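Local coordinates for YjeF-related protein (Enterococcus faecalis, PDB 2R3B), which probably catalyses the ADP-dependent dehydration of the S epimer of NAD(P)HX, repairing hydrated NADH and NADPH, at residues 28-33 with 251-256; 129-134 with 151-156; 174-179 with 190-195. All coordinates share one frame; numbering follows the deposited sequence. Where two conformers were deposited one is given.

Contact 1 of 3, residues 28-33 with 251-256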
loop_
_atom_site.group_PDB
_atom_site.type_symbol
_atom_site.label_atom_id
_atom_site.label_comp_id
_atom_site.label_asym_id
_atom_site.label_seq_id
_atom_site.Cartn_x
_atom_site.Cartn_y
_atom_site.Cartn_z
ATOM N N LEU B 28 27.773 -12.734 -10.895
ATOM C CA LEU B 28 26.966 -12.751 -9.685
ATOM C C LEU B 28 27.670 -13.588 -8.613
ATOM O O LEU B 28 27.717 -13.221 -7.452
ATOM C CB LEU B 28 25.551 -13.264 -9.969
ATOM C CG LEU B 28 24.689 -12.486 -10.961
ATOM C CD1 LEU B 28 23.339 -13.167 -11.067
ATOM C CD2 LEU B 28 24.552 -11.006 -10.545
ATOM N N GLU B 29 28.264 -14.713 -9.016
ATOM C CA GLU B 29 28.991 -15.547 -8.076
ATOM C C GLU B 29 30.208 -14.866 -7.504
ATOM O O GLU B 29 30.519 -15.027 -6.326
ATOM C CB GLU B 29 29.378 -16.887 -8.786
ATOM C CG GLU B 29 28.139 -17.682 -9.109
ATOM C CD GLU B 29 28.404 -18.873 -10.005
ATOM O OE1 GLU B 29 29.551 -19.005 -10.523
ATOM O OE2 GLU B 29 27.446 -19.656 -10.183
ATOM N N GLU B 30 30.854 -14.057 -8.324
ATOM C CA GLU B 30 32.028 -13.321 -7.960
ATOM C C GLU B 30 31.674 -12.221 -6.979
ATOM O O GLU B 30 32.329 -12.078 -5.956
ATOM C CB GLU B 30 32.664 -12.705 -9.200
ATOM C CG GLU B 30 33.927 -11.896 -8.924
ATOM C CD GLU B 30 34.590 -11.279 -10.155
ATOM O OE1 GLU B 30 34.428 -11.787 -11.293
ATOM O OE2 GLU B 30 35.292 -10.263 -9.961
ATOM N N VAL B 31 30.647 -11.446 -7.305
ATOM C CA VAL B 31 30.312 -10.207 -6.567
ATOM C C VAL B 31 29.514 -10.460 -5.283
ATOM O O VAL B 31 29.804 -9.861 -4.237
ATOM C CB VAL B 31 29.525 -9.240 -7.512
ATOM C CG1 VAL B 31 28.960 -8.030 -6.735
ATOM C CG2 VAL B 31 30.430 -8.771 -8.645
ATOM N N ILE B 32 28.496 -11.322 -5.352
ATOM C CA ILE B 32 27.578 -11.493 -4.236
ATOM C C ILE B 32 28.195 -12.489 -3.286
ATOM O O ILE B 32 28.231 -13.666 -3.573
ATOM C CB ILE B 32 26.197 -11.975 -4.666
ATOM C CG1 ILE B 32 25.588 -10.979 -5.685
ATOM C CG2 ILE B 32 25.281 -12.199 -3.424
ATOM C CD1 ILE B 32 24.294 -11.469 -6.317
ATOM N N THR B 33 28.693 -11.985 -2.167
ATOM C CA THR B 33 29.388 -12.792 -1.187
ATOM C C THR B 33 28.455 -13.179 -0.040
ATOM O O THR B 33 27.465 -12.502 0.249
ATOM C CB THR B 33 30.647 -12.051 -0.686
ATOM O OG1 THR B 33 30.312 -10.733 -0.285
ATOM C CG2 THR B 33 31.721 -11.965 -1.820
ATOM N N THR B 251 35.055 -2.390 -6.674
ATOM C CA THR B 251 35.600 -2.533 -8.009
ATOM C C THR B 251 34.471 -2.467 -9.031
ATOM O O THR B 251 33.304 -2.638 -8.683
ATOM C CB THR B 251 36.366 -3.845 -8.166
ATOM O OG1 THR B 251 35.465 -4.939 -8.100
ATOM C CG2 THR B 251 37.394 -3.999 -7.073
ATOM N N ILE B 252 34.787 -2.241 -10.301
ATOM C CA ILE B 252 33.727 -2.065 -11.287
ATOM C C ILE B 252 32.984 -3.376 -11.552
ATOM O O ILE B 252 31.853 -3.357 -12.035
ATOM C CB ILE B 252 34.225 -1.335 -12.549
ATOM C CG1 ILE B 252 35.032 -0.076 -12.156
ATOM C CG2 ILE B 252 33.048 -0.937 -13.490
ATOM C CD1 ILE B 252 34.360 0.859 -11.071
ATOM N N GLU B 253 33.564 -4.523 -11.165
ATOM C CA GLU B 253 32.850 -5.784 -11.293
ATOM C C GLU B 253 31.526 -5.747 -10.512
ATOM O O GLU B 253 30.527 -6.366 -10.898
ATOM C CB GLU B 253 33.682 -6.941 -10.766
ATOM C CG GLU B 253 34.753 -7.448 -11.764
ATOM C CD GLU B 253 36.031 -6.602 -11.843
ATOM O OE1 GLU B 253 36.246 -5.656 -11.039
ATOM O OE2 GLU B 253 36.845 -6.911 -12.744
ATOM N N THR B 254 31.537 -5.026 -9.396
ATOM C CA THR B 254 30.342 -4.900 -8.559
ATOM C C THR B 254 29.225 -4.218 -9.325
ATOM O O THR B 254 28.097 -4.628 -9.228
ATOM C CB THR B 254 30.685 -4.184 -7.243
ATOM O OG1 THR B 254 31.520 -5.058 -6.456
ATOM C CG2 THR B 254 29.427 -3.832 -6.444
ATOM N N ILE B 255 29.562 -3.189 -10.085
ATOM C CA ILE B 255 28.605 -2.457 -10.897
ATOM C C ILE B 255 28.083 -3.373 -12.003
ATOM O O ILE B 255 26.900 -3.417 -12.262
ATOM C CB ILE B 255 29.234 -1.153 -11.477
ATOM C CG1 ILE B 255 29.715 -0.220 -10.364
ATOM C CG2 ILE B 255 28.214 -0.397 -12.370
ATOM C CD1 ILE B 255 30.523 0.952 -10.829
ATOM N N ALA B 256 28.978 -4.121 -12.665
ATOM C CA ALA B 256 28.573 -5.085 -13.655
ATOM C C ALA B 256 27.614 -6.144 -13.107
ATOM O O ALA B 256 26.682 -6.570 -13.786
ATOM C CB ALA B 256 29.823 -5.749 -14.275
#
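V31, in the last turn of helix 25-31, pushes both its methyl groups against the first turn of helix 252-269, an α-helix pair in the ribokinase-like α/β fold that joins the N-terminal helix of the chain to one more than 200 residues further on. The CA atoms of V31 and T254 come within 5.7 Å, which suits the short, branched valine: it fills the gap without a long chain. Its CB points toward the other helix, and the two branches divide the work. CG1, lying anti to the backbone N (chi1 171°), sits 3.9 Å from T254 CA and equally far from T254 OG1; the other branch, beside the backbone N, reaches the preceding residue, V31 CG2 lying 3.3 Å from the carbonyl oxygen E253 O. No hydrogen bond crosses between the segments, and T254 OG1 is bonded instead to K249 O in its own chain, so the threonine offers V31 a hydroxyl already occupied. F244 and F248 pack on V31 too, burying it.

At the solvent edge the contact changes character. E30 is extended, and its OE2 rests against the methylene E253 CG, while OE1 forms a salt bridge with R21. The two carboxylates, with planes 35° apart, would probably repel each other weakly; R21 should offset part of the charge. E253 bends at chi2 (79°), which turns its own carboxylate away from helix 25-31 and leaves aliphatic carbon facing E30: E30 OE2 lies 3.4 Å from E253 CG but 4.6 Å from E253 OE2.

Contact 2 of 3, residues 129-134 with 151-156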
loop_
_atom_site.group_PDB
_atom_site.type_symbol
_atom_site.label_atom_id
_atom_site.label_comp_id
_atom_site.label_asym_id
_atom_site.label_seq_id
_atom_site.Cartn_x
_atom_site.Cartn_y
_atom_site.Cartn_z
ATOM N N GLN B 129 20.614 23.374 -7.777
ATOM C CA GLN B 129 21.270 23.685 -6.525
ATOM C C GLN B 129 21.693 22.457 -5.762
ATOM O O GLN B 129 22.811 22.390 -5.275
ATOM C CB GLN B 129 20.348 24.518 -5.612
ATOM C CG GLN B 129 20.970 24.823 -4.260
ATOM C CD GLN B 129 20.210 25.917 -3.495
ATOM O OE1 GLN B 129 18.988 25.917 -3.465
ATOM N NE2 GLN B 129 20.940 26.844 -2.891
ATOM N N ILE B 130 20.786 21.489 -5.625
ATOM C CA ILE B 130 21.109 20.249 -4.910
ATOM C C ILE B 130 22.288 19.511 -5.571
ATOM O O ILE B 130 23.213 19.044 -4.886
ATOM C CB ILE B 130 19.891 19.296 -4.821
ATOM C CG1 ILE B 130 18.701 19.945 -4.092
ATOM C CG2 ILE B 130 20.279 18.026 -4.022
ATOM C CD1 ILE B 130 18.870 20.005 -2.562
ATOM N N LEU B 131 22.273 19.415 -6.894
ATOM C CA LEU B 131 23.418 18.793 -7.606
ATOM C C LEU B 131 24.737 19.518 -7.296
ATOM O O LEU B 131 25.736 18.892 -6.981
ATOM C CB LEU B 131 23.187 18.778 -9.122
ATOM C CG LEU B 131 24.321 18.195 -9.970
ATOM C CD1 LEU B 131 24.581 16.756 -9.587
ATOM C CD2 LEU B 131 23.997 18.300 -11.454
ATOM N N LYS B 132 24.743 20.843 -7.381
ATOM C CA LYS B 132 25.971 21.576 -7.044
ATOM C C LYS B 132 26.426 21.312 -5.613
ATOM O O LYS B 132 27.610 21.159 -5.384
ATOM C CB LYS B 132 25.770 23.072 -7.162
ATOM C CG LYS B 132 25.562 23.588 -8.538
ATOM C CD LYS B 132 25.523 25.110 -8.461
ATOM C CE LYS B 132 24.723 25.752 -9.528
ATOM N NZ LYS B 132 24.653 27.212 -9.163
HETATM N N MSE B 133 25.488 21.314 -4.653
HETATM C CA MSE B 133 25.845 21.067 -3.254
HETATM C C MSE B 133 26.480 19.703 -3.136
HETATM O O MSE B 133 27.505 19.549 -2.498
HETATM C CB MSE B 133 24.623 21.197 -2.325
HETATM C CG MSE B 133 24.104 22.614 -2.205
HETATM SE SE MSE B 133 22.484 22.728 -1.131
HETATM C CE MSE B 133 23.116 21.934 0.365
ATOM N N VAL B 134 25.886 18.707 -3.789
ATOM C CA VAL B 134 26.405 17.350 -3.700
ATOM C C VAL B 134 27.753 17.190 -4.348
ATOM O O VAL B 134 28.645 16.538 -3.814
ATOM C CB VAL B 134 25.409 16.332 -4.327
ATOM C CG1 VAL B 134 26.082 14.970 -4.582
ATOM C CG2 VAL B 134 24.188 16.213 -3.436
ATOM N N ILE B 151 22.614 13.857 -15.031
ATOM C CA ILE B 151 23.639 13.802 -16.091
ATOM C C ILE B 151 23.485 15.033 -17.005
ATOM O O ILE B 151 24.467 15.713 -17.335
ATOM C CB ILE B 151 23.529 12.528 -16.945
ATOM C CG1 ILE B 151 23.659 11.275 -16.072
ATOM C CG2 ILE B 151 24.653 12.498 -18.041
ATOM C CD1 ILE B 151 23.392 9.975 -16.795
ATOM N N THR B 152 22.255 15.315 -17.393
ATOM C CA THR B 152 21.952 16.487 -18.203
ATOM C C THR B 152 22.380 17.771 -17.518
ATOM O O THR B 152 23.014 18.630 -18.143
ATOM C CB THR B 152 20.478 16.541 -18.540
ATOM O OG1 THR B 152 20.126 15.380 -19.288
ATOM C CG2 THR B 152 20.124 17.792 -19.373
ATOM N N LEU B 153 22.040 17.933 -16.241
ATOM C CA LEU B 153 22.480 19.123 -15.485
ATOM C C LEU B 153 23.996 19.190 -15.344
ATOM O O LEU B 153 24.601 20.282 -15.373
ATOM C CB LEU B 153 21.849 19.129 -14.094
ATOM C CG LEU B 153 20.331 19.342 -14.048
ATOM C CD1 LEU B 153 19.828 19.313 -12.597
ATOM C CD2 LEU B 153 19.875 20.620 -14.776
ATOM N N PHE B 154 24.620 18.029 -15.152
ATOM C CA PHE B 154 26.066 17.951 -15.022
ATOM C C PHE B 154 26.728 18.470 -16.298
ATOM O O PHE B 154 27.676 19.245 -16.236
ATOM C CB PHE B 154 26.557 16.535 -14.709
ATOM C CG PHE B 154 28.050 16.441 -14.622
ATOM C CD1 PHE B 154 28.813 16.170 -15.769
ATOM C CD2 PHE B 154 28.715 16.671 -13.427
ATOM C CE1 PHE B 154 30.207 16.132 -15.703
ATOM C CE2 PHE B 154 30.120 16.623 -13.365
ATOM C CZ PHE B 154 30.861 16.354 -14.489
ATOM N N SER B 155 26.197 18.043 -17.433
ATOM C CA SER B 155 26.770 18.393 -18.725
ATOM C C SER B 155 26.518 19.864 -19.069
ATOM O O SER B 155 27.387 20.534 -19.630
ATOM C CB SER B 155 26.227 17.478 -19.815
ATOM O OG SER B 155 24.926 17.854 -20.220
ATOM N N GLN B 156 25.343 20.363 -18.732
ATOM C CA GLN B 156 25.010 21.770 -18.947
ATOM C C GLN B 156 25.706 22.744 -18.002
ATOM O O GLN B 156 25.798 23.932 -18.310
ATOM C CB GLN B 156 23.512 21.963 -18.841
ATOM C CG GLN B 156 22.731 21.231 -19.914
ATOM C CD GLN B 156 21.219 21.312 -19.726
ATOM O OE1 GLN B 156 20.710 21.723 -18.675
ATOM N NE2 GLN B 156 20.495 20.925 -20.762
#
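The apolar contact between L131 and L153 joins two neighbouring helices of the α/β fold, 125-137 and 149-156, which the parallel strand 143-147 links in sequence. One methyl group does the touching. L131 CD2 comes to 3.5 Å from L153 CB. The same methyl also presses on the main chain next to it, with L131 CD2 3.8 Å from F154 N. The CG of L131 is anti to its N (chi1 178°), which carries the branched end straight across to the other helix. The CA atoms of L131 and F154 are 7.9 Å apart, a span that leucine can bridge, and the L153 chain crosses that of L131 obliquely before packing on L123, A127 and Q128.

Aromatic packing takes over beside this pair. The F154 ring meets F169 of strand 167-170 edge-to-face and also touches L135 of helix 125-137.

Within helix 149-156 the bonding is polar. In the conformer given, S155 OG donates to T152 O at 2.9 Å, tilted 29° from the carbonyl plane, and Q156 N reaches that oxygen from the same face, so that in this copy one carbonyl near the end of the helix accepts from two donors.

Across the two segments there is no hydrogen bond; the helices meet through dispersion and exclusion of water, chemistry that depends on close shape fit rather than on directional bonds.

Contact 3 of 3, residues 174-179 with 190-195. With EDO (1,2-ethanediol), chain N.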
loop_
_atom_site.group_PDB
_atom_site.type_symbol
_atom_site.label_atom_id
_atom_site.label_comp_id
_atom_site.label_asym_id
_atom_site.label_seq_id
_atom_site.Cartn_x
_atom_site.Cartn_y
_atom_site.Cartn_z
HETATM N N MSE B 174 21.085 9.208 -25.469
HETATM C CA MSE B 174 20.987 10.653 -25.673
HETATM C C MSE B 174 21.636 11.429 -24.521
HETATM O O MSE B 174 22.241 12.481 -24.732
HETATM C CB MSE B 174 19.534 11.069 -25.901
HETATM C CG MSE B 174 18.956 10.552 -27.224
HETATM SE SE MSE B 174 19.940 11.162 -28.822
HETATM C CE MSE B 174 19.358 12.999 -28.868
ATOM N N GLU B 175 21.555 10.896 -23.306
ATOM C CA GLU B 175 22.265 11.499 -22.181
ATOM C C GLU B 175 23.756 11.399 -22.431
ATOM O O GLU B 175 24.499 12.349 -22.148
ATOM C CB GLU B 175 21.853 10.838 -20.844
ATOM C CG GLU B 175 20.495 11.295 -20.322
ATOM C CD GLU B 175 19.772 10.291 -19.400
ATOM O OE1 GLU B 175 20.241 9.146 -19.212
ATOM O OE2 GLU B 175 18.703 10.663 -18.858
ATOM N N TRP B 176 24.211 10.264 -22.972
ATOM C CA TRP B 176 25.639 10.091 -23.282
ATOM C C TRP B 176 26.118 11.044 -24.394
ATOM O O TRP B 176 27.238 11.548 -24.344
ATOM C CB TRP B 176 25.894 8.655 -23.716
ATOM C CG TRP B 176 27.305 8.285 -23.995
ATOM C CD1 TRP B 176 27.728 7.583 -25.077
ATOM C CD2 TRP B 176 28.487 8.550 -23.206
ATOM N NE1 TRP B 176 29.060 7.360 -24.999
ATOM C CE2 TRP B 176 29.565 7.955 -23.882
ATOM C CE3 TRP B 176 28.738 9.206 -21.986
ATOM C CZ2 TRP B 176 30.852 7.988 -23.403
ATOM C CZ3 TRP B 176 30.026 9.274 -21.525
ATOM C CH2 TRP B 176 31.082 8.673 -22.232
ATOM N N GLN B 177 25.263 11.269 -25.383
ATOM C CA GLN B 177 25.555 12.250 -26.435
ATOM C C GLN B 177 25.830 13.593 -25.812
ATOM O O GLN B 177 26.782 14.283 -26.158
ATOM C CB GLN B 177 24.383 12.351 -27.401
ATOM C CG GLN B 177 24.564 13.389 -28.485
ATOM C CD GLN B 177 23.446 13.347 -29.504
ATOM O OE1 GLN B 177 23.231 12.337 -30.174
ATOM N NE2 GLN B 177 22.711 14.446 -29.608
ATOM N N ARG B 178 24.989 13.939 -24.853
ATOM C CA ARG B 178 25.106 15.209 -24.155
ATOM C C ARG B 178 26.366 15.280 -23.312
ATOM O O ARG B 178 27.058 16.271 -23.342
ATOM C CB ARG B 178 23.845 15.470 -23.316
ATOM C CG ARG B 178 23.548 16.928 -23.156
ATOM C CD ARG B 178 22.274 17.191 -22.373
ATOM N NE ARG B 178 21.065 16.970 -23.169
ATOM C CZ ARG B 178 20.243 15.925 -23.049
ATOM N NH1 ARG B 178 20.471 14.961 -22.151
ATOM N NH2 ARG B 178 19.169 15.849 -23.835
ATOM N N LEU B 179 26.680 14.219 -22.569
ATOM C CA LEU B 179 27.865 14.213 -21.705
ATOM C C LEU B 179 29.184 14.109 -22.489
ATOM O O LEU B 179 30.139 14.833 -22.208
ATOM C CB LEU B 179 27.755 13.058 -20.715
ATOM C CG LEU B 179 28.848 12.833 -19.670
ATOM C CD1 LEU B 179 28.961 14.057 -18.750
ATOM C CD2 LEU B 179 28.519 11.576 -18.898
ATOM N N ALA B 190 35.460 2.254 -29.460
ATOM C CA ALA B 190 36.692 3.041 -29.322
ATOM C C ALA B 190 36.423 4.467 -28.864
ATOM O O ALA B 190 37.118 4.985 -27.987
ATOM C CB ALA B 190 37.430 3.073 -30.659
ATOM N N ASN B 191 35.432 5.104 -29.479
ATOM C CA ASN B 191 35.058 6.485 -29.134
ATOM C C ASN B 191 34.472 6.564 -27.728
ATOM O O ASN B 191 34.853 7.431 -26.942
ATOM C CB ASN B 191 34.039 7.045 -30.122
ATOM C CG ASN B 191 34.646 7.345 -31.495
ATOM O OD1 ASN B 191 35.855 7.445 -31.633
ATOM N ND2 ASN B 191 33.794 7.474 -32.508
ATOM N N ASN B 192 33.564 5.639 -27.414
ATOM C CA ASN B 192 33.003 5.538 -26.059
ATOM C C ASN B 192 34.095 5.387 -25.027
ATOM O O ASN B 192 34.117 6.085 -24.024
ATOM C CB ASN B 192 32.014 4.358 -25.939
ATOM C CG ASN B 192 30.706 4.589 -26.678
ATOM O OD1 ASN B 192 30.352 5.714 -27.050
ATOM N ND2 ASN B 192 29.973 3.504 -26.893
ATOM N N GLN B 193 35.042 4.500 -25.271
ATOM C CA GLN B 193 36.141 4.302 -24.327
ATOM C C GLN B 193 37.012 5.546 -24.158
ATOM O O GLN B 193 37.466 5.881 -23.047
ATOM C CB GLN B 193 37.003 3.120 -24.764
ATOM C CG GLN B 193 38.094 2.759 -23.794
ATOM C CD GLN B 193 37.569 2.148 -22.521
ATOM O OE1 GLN B 193 37.531 2.794 -21.465
ATOM N NE2 GLN B 193 37.154 0.911 -22.608
ATOM N N ARG B 194 37.269 6.230 -25.257
ATOM C CA ARG B 194 38.093 7.432 -25.201
ATOM C C ARG B 194 37.418 8.502 -24.346
ATOM O O ARG B 194 38.073 9.235 -23.597
ATOM C CB ARG B 194 38.300 7.957 -26.610
ATOM C CG ARG B 194 39.295 9.106 -26.695
ATOM C CD ARG B 194 39.733 9.385 -28.142
ATOM N NE ARG B 194 40.082 8.151 -28.855
ATOM C CZ ARG B 194 39.380 7.612 -29.850
ATOM N NH1 ARG B 194 38.272 8.188 -30.299
ATOM N NH2 ARG B 194 39.790 6.477 -30.408
ATOM N N GLN B 195 36.104 8.598 -24.470
ATOM C CA GLN B 195 35.359 9.636 -23.761
ATOM C C GLN B 195 35.185 9.239 -22.292
ATOM O O GLN B 195 35.204 10.098 -21.405
ATOM C CB GLN B 195 34.034 9.927 -24.455
ATOM C CG GLN B 195 34.155 10.655 -25.777
ATOM C CD GLN B 195 34.987 11.903 -25.651
ATOM O OE1 GLN B 195 34.701 12.771 -24.820
ATOM N NE2 GLN B 195 36.054 11.989 -26.444
HETATM C C1 EDO N . 25.172 20.427 -22.458
HETATM O O1 EDO N . 24.074 19.807 -23.120
HETATM C C2 EDO N . 26.498 19.771 -22.831
HETATM O O2 EDO N . 26.340 18.708 -23.779
#
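W176 of helix 173-180 and N192 of helix 189-199, consecutive helices of the ribokinase-like α/β fold, meet through a hydrogen bond from the indole. With CG anti to the backbone N, chi1 of -177° carries the W176 ring across, and chi2 turns its NE1 edge to N192. W176 NE1 donates to N192 OD1 at 2.9 Å, and the bond is nearly straight, 171° at the hydrogen. Relative to the indole, the acceptor lies in the ring plane. Relative to the amide, the donor stands well above the carbonyl plane and is not on a lone pair of OD1; ring and amide planes are 67° apart. Tryptophan suits the place: a large apolar plate with a single N-H, which the buried asparagine satisfies.

The six-membered part of the indole reaches further along helix 189-199. Q195 presents its CB methylene obliquely, 3.9 Å from W176 CZ2, and the backbone oxygen N192 O lies 3.8 Å from the same W176 CZ2. I203 and L205 of strand 202-205 also pack on W176, setting the pair between helices and sheet, while L205 and F213 touch N192.

Away from this junction, R194 NH1 donates to N191 OD1 within helix 189-199. On the other helix sits a 1,2-ethanediol, probably from the crystallisation liquor. The diol's O2 donates a hydrogen bond to R178 O, 2.6 Å away.

Contacts 2 and 3 are neighbours in space and follow one another along the chain, their centres 18 Å apart; both are nested within the long loop that contact 1 closes. They touch through helices 149-156 and 173-180: F154 CD1 packs 3.7 Å from L179 CD1, and T152 OG1 and R178 NH1 form a close polar pair 2.9 Å apart. Contact 1 stands apart, its centre 28 Å from that of contact 2, on the opposite side of the chain's centre, and away from the predicted substrate sites. The other two lie nearer: the side chain of L153 is about 6 Å from G122, and that of W176 about 7 Å from H172, both predicted to bind (6S)-NADPHX.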